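Local structure of glycosyl hydrolases family 31 family protein (Aspergillus niger, 6DRU) at residues Y187-M193 and L215-V221. The protein hydrolyses terminal alpha-xylosyl bonds, releasing alpha-xylose from the non-reducing terminal glucose of xyloglucan oligosaccharides. Numbering follows the deposited sequence. Where two conformers were deposited one is given.
Sequences YAFIWNM and LVDYVIV
Asp-217 OD2 is gripped by Asn-192 ND2, 3.0 Å away, and by a salt bridge from Arg-30 on the next strand. The pair closes one end of an antiparallel strand pairing, 187-191 against 216-221, inside the N-terminal beta-sandwich characteristic of family 31 glycosidases. The amide N-H reaches OD2 from above the carboxylate plane, the two planes standing 63° apart. Extended alike from facing positions, the two side chains lie side by side and point the same way. Ser-45 OG also bonds ND2, and Phe-46 N bonds OD1, so the amide is held at both ends; the buried carboxylate would probably be stabilised as an anion by Arg-30.

Beyond this end the backbones zip together at two hydrogen-bonded pairs, Ala-188 with Val-221 and Ile-190 with Val-219; Ala-188 N donates to Val-221 O at 2.8 Å, and Val-221 N returns a bond to Ala-188 O. Side chains of these four share one face, where helix 228-239 packs on Ala-188, Ile-190 and Val-221, a place suited to small or branched aliphatic groups.

The other face is aromatic. Phe-189 and Tyr-218 have nearly parallel rings (21°) slid so far apart that they barely overlap, with Phe-189 CE2 3.4 Å from Tyr-218 CD1. Flat rings suit this interior: Phe-141 meets both edge-to-face, and the ring of Phe-208 meets those of Phe-189 and Trp-191 with nearly parallel planes. Trp-191 extends its six-membered ring until CH2 lies 3.5 Å from Val-216 CG1. In Met-193, chi1 (-55°) sets CG over one indole face, toward its rim; the flexible chain then bends at chi2 and chi3, bringing SD and CE round to the 215-217 backbone, with SD 3.7 Å from Val-216 CA.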
# COMPACT_ATOMS: atom_id res chain seq x y z
N TYR A 187 33.97 4.68 18.48
CA TYR A 187 33.06 3.56 18.35
C TYR A 187 32.72 3.35 16.88
O TYR A 187 32.80 4.27 16.07
CB TYR A 187 31.77 3.77 19.17
CG TYR A 187 30.82 4.81 18.62
CD1 TYR A 187 30.98 6.15 18.93
CD2 TYR A 187 29.76 4.44 17.79
CE1 TYR A 187 30.11 7.10 18.44
CE2 TYR A 187 28.89 5.39 17.29
CZ TYR A 187 29.07 6.72 17.62
OH TYR A 187 28.20 7.67 17.13
N ALA A 188 32.35 2.11 16.56
CA ALA A 188 31.88 1.74 15.24
C ALA A 188 30.46 1.20 15.34
O ALA A 188 30.02 0.76 16.41
CB ALA A 188 32.81 0.71 14.58
N PHE A 189 29.75 1.22 14.22
CA PHE A 189 28.33 0.90 14.19
C PHE A 189 28.02 0.15 12.91
O PHE A 189 28.47 0.54 11.83
CB PHE A 189 27.50 2.18 14.29
CG PHE A 189 26.02 1.95 14.46
CD1 PHE A 189 25.20 1.74 13.36
CD2 PHE A 189 25.44 1.98 15.72
CE1 PHE A 189 23.84 1.54 13.52
CE2 PHE A 189 24.08 1.78 15.88
CZ PHE A 189 23.28 1.56 14.78
N ILE A 190 27.24 -0.93 13.03
CA ILE A 190 26.84 -1.76 11.89
C ILE A 190 25.32 -1.87 11.90
O ILE A 190 24.74 -2.39 12.85
CB ILE A 190 27.47 -3.16 11.94
CG1 ILE A 190 29.00 -3.06 12.00
CG2 ILE A 190 27.04 -3.98 10.73
CD1 ILE A 190 29.69 -4.40 12.14
N TRP A 191 24.69 -1.37 10.84
CA TRP A 191 23.25 -1.51 10.63
C TRP A 191 23.04 -2.80 9.83
O TRP A 191 23.05 -2.81 8.60
CB TRP A 191 22.71 -0.28 9.92
CG TRP A 191 21.23 -0.24 9.63
CD1 TRP A 191 20.63 -0.43 8.42
CD2 TRP A 191 20.17 0.04 10.56
NE1 TRP A 191 19.27 -0.30 8.53
CE2 TRP A 191 18.96 -0.00 9.84
CE3 TRP A 191 20.13 0.33 11.92
CZ2 TRP A 191 17.72 0.22 10.44
CZ3 TRP A 191 18.90 0.55 12.52
CH2 TRP A 191 17.71 0.49 11.78
N ASN A 192 22.88 -3.91 10.56
CA ASN A 192 22.83 -5.25 9.97
C ASN A 192 21.45 -5.50 9.36
O ASN A 192 20.63 -6.26 9.87
CB ASN A 192 23.18 -6.30 11.02
CG ASN A 192 23.33 -7.69 10.43
OD1 ASN A 192 23.66 -7.85 9.25
ND2 ASN A 192 23.07 -8.70 11.24
N MET A 193 21.21 -4.85 8.22
CA MET A 193 19.92 -4.88 7.56
C MET A 193 20.12 -4.96 6.05
O MET A 193 20.90 -4.18 5.49
CB MET A 193 19.09 -3.65 7.92
CG MET A 193 18.90 -3.42 9.41
SD MET A 193 17.62 -4.47 10.11
CE MET A 193 16.15 -3.57 9.61
N LEU A 215 12.42 -7.24 11.33
CA LEU A 215 13.32 -7.22 12.47
C LEU A 215 14.42 -6.18 12.27
O LEU A 215 15.05 -6.13 11.21
CB LEU A 215 13.94 -8.60 12.68
CG LEU A 215 15.09 -8.68 13.69
CD1 LEU A 215 14.61 -8.32 15.08
CD2 LEU A 215 15.73 -10.06 13.68
N VAL A 216 14.66 -5.36 13.29
CA VAL A 216 15.75 -4.39 13.28
C VAL A 216 16.93 -4.99 14.03
O VAL A 216 16.76 -5.66 15.05
CB VAL A 216 15.31 -3.05 13.92
CG1 VAL A 216 16.43 -2.03 13.84
CG2 VAL A 216 14.07 -2.53 13.22
N ASP A 217 18.14 -4.77 13.51
CA ASP A 217 19.34 -5.42 14.04
C ASP A 217 20.54 -4.51 13.81
O ASP A 217 20.83 -4.15 12.67
CB ASP A 217 19.54 -6.78 13.37
CG ASP A 217 20.69 -7.58 13.98
OD1 ASP A 217 21.25 -7.14 15.00
OD2 ASP A 217 21.01 -8.65 13.43
N TYR A 218 21.23 -4.15 14.89
CA TYR A 218 22.46 -3.38 14.76
C TYR A 218 23.44 -3.79 15.86
O TYR A 218 23.06 -4.38 16.87
CB TYR A 218 22.19 -1.86 14.81
CG TYR A 218 21.65 -1.32 16.11
CD1 TYR A 218 22.51 -0.96 17.15
CD2 TYR A 218 20.29 -1.12 16.30
CE1 TYR A 218 22.02 -0.45 18.34
CE2 TYR A 218 19.79 -0.61 17.48
CZ TYR A 218 20.67 -0.27 18.50
OH TYR A 218 20.18 0.24 19.68
N VAL A 219 24.71 -3.47 15.63
CA VAL A 219 25.80 -3.79 16.54
C VAL A 219 26.64 -2.53 16.74
O VAL A 219 26.94 -1.81 15.78
CB VAL A 219 26.69 -4.94 16.00
CG1 VAL A 219 27.82 -5.24 16.97
CG2 VAL A 219 25.86 -6.18 15.75
N ILE A 220 27.00 -2.25 17.99
CA ILE A 220 27.85 -1.12 18.33
C ILE A 220 29.06 -1.64 19.10
O ILE A 220 28.91 -2.45 20.03
CB ILE A 220 27.09 -0.05 19.14
CG1 ILE A 220 28.01 1.13 19.48
CG2 ILE A 220 26.47 -0.64 20.40
CD1 ILE A 220 27.28 2.30 20.10
N VAL A 221 30.25 -1.19 18.71
CA VAL A 221 31.50 -1.62 19.33
C VAL A 221 32.32 -0.38 19.66
O VAL A 221 32.40 0.55 18.86
CB VAL A 221 32.28 -2.59 18.41
CG1 VAL A 221 32.51 -1.97 17.04
CG2 VAL A 221 33.60 -2.98 19.06